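Local coordinates for variant surface glycoprotein MITAT 1.1 (Trypanosoma brucei brucei, PDB 5LY9) that forms the GPI-anchored surface coat of the parasite, whose switching among antigenically distinct VSGs evades the host immune response, at the interface of chains A and B. Coordinates in Å, arbitrary orientation; residue numbers count along the deposited sequence, not the author numbering. Chains: chain A/B, Variant surface glycoprotein MITAT 1.1.

The interface of chains A and B. Residues chain A 99-100, 102-104, 106, 147-149; chain B 96, 99-100, 103-104.
This patch is part of the two-fold homodimer interface of the A-type variant surface glycoprotein N-terminal domain, in which helices 62-114 pack across the axis; a loop of chain A (A:Leu147 to A:Met149) adds to it. The lack of a side chain at A:Gly103 probably helps the helices come close: CD1 of B:Tyr100 lies 3.4 Å from CA of A:Gly103, which sits off the ring plane on the side away from A:Met149, and the twin contact of A:Tyr100 on B:Gly103 repeats this. Beside each glycine a serine hydroxyl reaches across. B:Ser104 OG, anti to its own carbonyl carbon, donates to the A:Gly103 backbone O at 2.9 Å, approaching from above the carbonyl plane rather than along a lone pair; A:Ser104 and B:Gly103 form the symmetric bond.

B:Tyr100 has the most surface hidden by the partner, 138 Å². With CG anti to the backbone N (chi1 -176°), its side chain crosses A:Lys102 obliquely and meets A:Asp106 at about a right angle. B:Tyr100 OH donates to A:Asp106 OD2 at 2.6 Å, on the anti lone pair of OD2, which lies at the ring edge, in plane, while the carboxylate and ring planes stand 85° apart. On its syn lone pair A:Asp106 OD2 takes A:Lys102 NZ, a salt bridge of 2.8 Å within chain A. OD2 is thus gripped by two donors from different chains, and the ammonium would probably stabilise the charged carboxylate. The lysine bends at chi4 (54°) to bring NZ there, and NZ also bonds the backbone O of A:Ser148, tying loop to helix; its CG meanwhile packs against CE1 of the tyrosine.

A:Met149 covers one face of that ring, running past it in the opposite direction, with A:Met149 CB 3.9 Å from the centroid of the B:Tyr100 ring and offset toward the rim. Bends at chi2 and chi3 return CE toward ring atoms CG and CD1. Tip to tip with it comes B:Arg96, whose NE lies 3.4 Å from A:Met149 CG; A:Ala99 CB packs against the arginine's CB.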
ATOM      1  N   ALA A  99      11.022   2.019  -2.214  1.00 17.70           N
ATOM      2  CA  ALA A  99      11.032   3.058  -3.193  1.00 17.45           C
ATOM      3  C   ALA A  99      11.876   4.242  -2.741  1.00 17.68           C
ATOM      4  O   ALA A  99      12.623   4.818  -3.515  1.00 18.01           O
ATOM      5  CB  ALA A  99       9.618   3.474  -3.503  1.00 18.43           C
ATOM      6  N   TYR A 100      11.825   4.578  -1.441  1.00 17.91           N
ATOM      7  CA  TYR A 100      12.612   5.714  -0.942  1.00 18.69           C
ATOM      8  C   TYR A 100      14.111   5.455  -1.047  1.00 18.96           C
ATOM      9  O   TYR A 100      14.883   6.293  -1.542  1.00 19.18           O
ATOM     10  CB  TYR A 100      12.215   5.969   0.525  1.00 18.50           C
ATOM     11  CG  TYR A 100      12.894   7.159   1.167  1.00 18.91           C
ATOM     12  CD1 TYR A 100      12.880   8.454   0.581  1.00 19.34           C
ATOM     13  CD2 TYR A 100      13.585   7.003   2.353  1.00 20.62           C
ATOM     14  CE1 TYR A 100      13.468   9.513   1.193  1.00 19.91           C
ATOM     15  CE2 TYR A 100      14.192   8.091   2.996  1.00 21.47           C
ATOM     16  CZ  TYR A 100      14.155   9.349   2.399  1.00 21.57           C
ATOM     17  OH  TYR A 100      14.784  10.405   3.006  1.00 21.61           O
ATOM     18  N   LYS A 102      15.521   3.239  -3.029  1.00 18.91           N
ATOM     19  CA  LYS A 102      15.826   3.164  -4.452  1.00 18.60           C
ATOM     20  C   LYS A 102      16.009   4.531  -5.058  1.00 19.46           C
ATOM     21  O   LYS A 102      16.924   4.764  -5.906  1.00 19.50           O
ATOM     22  CB  LYS A 102      14.734   2.413  -5.156  1.00 19.06           C
ATOM     23  CG  LYS A 102      14.983   2.288  -6.615  1.00 19.78           C
ATOM     24  CD  LYS A 102      14.082   1.298  -7.264  1.00 20.49           C
ATOM     25  CE  LYS A 102      13.847   1.501  -8.747  1.00 20.93           C
ATOM     26  NZ  LYS A 102      15.108   1.581  -9.576  1.00 21.69           N
ATOM     27  N   GLY A 103      15.199   5.505  -4.598  1.00 19.92           N
ATOM     28  CA  GLY A 103      15.334   6.876  -5.153  1.00 20.60           C
ATOM     29  C   GLY A 103      16.654   7.484  -4.837  1.00 20.32           C
ATOM     30  O   GLY A 103      17.263   8.181  -5.672  1.00 19.40           O
ATOM     31  N   SER A 104      17.184   7.247  -3.638  1.00 19.76           N
ATOM     32  CA  SER A 104      18.467   7.779  -3.315  1.00 19.91           C
ATOM     33  C   SER A 104      19.608   7.060  -4.038  1.00 19.52           C
ATOM     34  O   SER A 104      20.540   7.724  -4.555  1.00 20.04           O
ATOM     35  CB  SER A 104      18.788   7.685  -1.801  1.00 21.24           C
ATOM     36  OG  SER A 104      17.735   8.418  -1.042  1.00 22.13           O
ATOM     37  N   ASP A 106      19.388   5.564  -6.930  1.00 18.41           N
ATOM     38  CA  ASP A 106      19.353   5.904  -8.354  1.00 19.49           C
ATOM     39  C   ASP A 106      19.933   7.318  -8.586  1.00 19.69           C
ATOM     40  O   ASP A 106      20.625   7.601  -9.575  1.00 19.60           O
ATOM     41  CB  ASP A 106      17.921   5.773  -8.909  1.00 20.78           C
ATOM     42  CG  ASP A 106      17.449   4.332  -9.047  1.00 18.92           C
ATOM     43  OD1 ASP A 106      18.259   3.399  -8.773  1.00 19.93           O
ATOM     44  OD2 ASP A 106      16.260   4.161  -9.464  1.00 19.82           O
ATOM     45  N   LEU A 147      17.938   3.147 -13.914  1.00 24.25           N
ATOM     46  CA  LEU A 147      17.753   4.123 -12.763  1.00 23.12           C
ATOM     47  C   LEU A 147      16.340   4.711 -12.952  1.00 23.00           C
ATOM     48  O   LEU A 147      16.144   5.905 -13.218  1.00 24.53           O
ATOM     49  CB  LEU A 147      18.818   5.137 -12.842  1.00 22.72           C
ATOM     50  CG  LEU A 147      20.206   4.545 -12.878  1.00 23.33           C
ATOM     51  CD1 LEU A 147      21.289   5.590 -12.989  1.00 22.63           C
ATOM     52  CD2 LEU A 147      20.449   3.708 -11.625  1.00 23.54           C
ATOM     53  N   SER A 148      15.362   3.808 -12.838  1.00 22.34           N
ATOM     54  CA  SER A 148      13.974   4.139 -13.057  1.00 22.97           C
ATOM     55  C   SER A 148      13.101   3.217 -12.248  1.00 22.57           C
ATOM     56  O   SER A 148      13.571   2.168 -11.807  1.00 24.45           O
ATOM     57  CB  SER A 148      13.578   4.000 -14.560  1.00 23.75           C
ATOM     58  OG  SER A 148      13.840   2.692 -15.020  1.00 24.22           O
ATOM     59  N   MET A 149      11.814   3.551 -12.116  1.00 21.51           N
ATOM     60  CA  MET A 149      10.890   2.755 -11.361  1.00 21.49           C
ATOM     61  C   MET A 149       9.838   2.245 -12.317  1.00 22.53           C
ATOM     62  O   MET A 149       9.265   3.038 -13.091  1.00 23.06           O
ATOM     63  CB  MET A 149      10.216   3.600 -10.253  1.00 22.68           C
ATOM     64  CG  MET A 149       9.135   2.897  -9.422  1.00 22.06           C
ATOM     65  SD  MET A 149       9.791   1.635  -8.362  1.00 22.15           S
ATOM     66  CE  MET A 149      10.405   2.653  -7.008  1.00 23.15           C
TER
ATOM     67  N   ARG B  96       4.449   4.747  -3.494  1.00 18.66           N
ATOM     68  CA  ARG B  96       5.808   4.440  -3.964  1.00 19.11           C
ATOM     69  C   ARG B  96       6.323   5.501  -4.910  1.00 19.25           C
ATOM     70  O   ARG B  96       7.537   5.769  -4.960  1.00 19.11           O
ATOM     71  CB  ARG B  96       5.992   3.045  -4.492  1.00 18.72           C
ATOM     72  CG  ARG B  96       5.352   2.807  -5.846  1.00 19.22           C
ATOM     73  CD  ARG B  96       6.400   3.076  -6.963  1.00 19.58           C
ATOM     74  NE  ARG B  96       5.980   2.689  -8.304  1.00 20.40           N
ATOM     75  CZ  ARG B  96       5.239   3.420  -9.157  1.00 22.76           C
ATOM     76  NH1 ARG B  96       4.669   4.554  -8.798  1.00 21.37           N
ATOM     77  NH2 ARG B  96       5.127   3.072 -10.427  1.00 23.35           N
ATOM     78  N   ALA B  99       7.397   8.335  -2.687  1.00 18.35           N
ATOM     79  CA  ALA B  99       8.614   7.914  -1.985  1.00 18.53           C
ATOM     80  C   ALA B  99       9.871   7.867  -2.883  1.00 18.51           C
ATOM     81  O   ALA B  99      10.926   8.287  -2.458  1.00 20.07           O
ATOM     82  CB  ALA B  99       8.372   6.554  -1.294  1.00 18.59           C
ATOM     83  N   TYR B 100       9.730   7.396  -4.104  1.00 18.02           N
ATOM     84  CA  TYR B 100      10.839   7.303  -5.053  1.00 18.18           C
ATOM     85  C   TYR B 100      11.379   8.700  -5.353  1.00 18.59           C
ATOM     86  O   TYR B 100      12.578   8.975  -5.282  1.00 17.93           O
ATOM     87  CB  TYR B 100      10.345   6.646  -6.341  1.00 18.42           C
ATOM     88  CG  TYR B 100      11.457   6.424  -7.361  1.00 19.83           C
ATOM     89  CD1 TYR B 100      12.652   5.750  -7.007  1.00 19.21           C
ATOM     90  CD2 TYR B 100      11.311   6.852  -8.663  1.00 22.01           C
ATOM     91  CE1 TYR B 100      13.648   5.512  -7.927  1.00 20.37           C
ATOM     92  CE2 TYR B 100      12.300   6.616  -9.611  1.00 22.10           C
ATOM     93  CZ  TYR B 100      13.465   5.953  -9.244  1.00 21.50           C
ATOM     94  OH  TYR B 100      14.404   5.769 -10.218  1.00 21.63           O
ATOM     95  N   GLY B 103      13.053  10.168  -2.403  1.00 19.86           N
ATOM     96  CA  GLY B 103      14.422   9.630  -2.200  1.00 19.80           C
ATOM     97  C   GLY B 103      15.470  10.305  -3.062  1.00 19.17           C
ATOM     98  O   GLY B 103      16.610  10.555  -2.621  1.00 18.90           O
ATOM     99  N   SER B 104      15.101  10.607  -4.311  1.00 19.70           N
ATOM    100  CA  SER B 104      16.047  11.377  -5.145  1.00 20.22           C
ATOM    101  C   SER B 104      16.282  12.797  -4.688  1.00 19.45           C
ATOM    102  O   SER B 104      17.407  13.285  -4.670  1.00 19.64           O
ATOM    103  CB  SER B 104      15.618  11.347  -6.640  1.00 21.00           C
ATOM    104  OG  SER B 104      15.520   9.974  -7.089  1.00 24.47           O
TER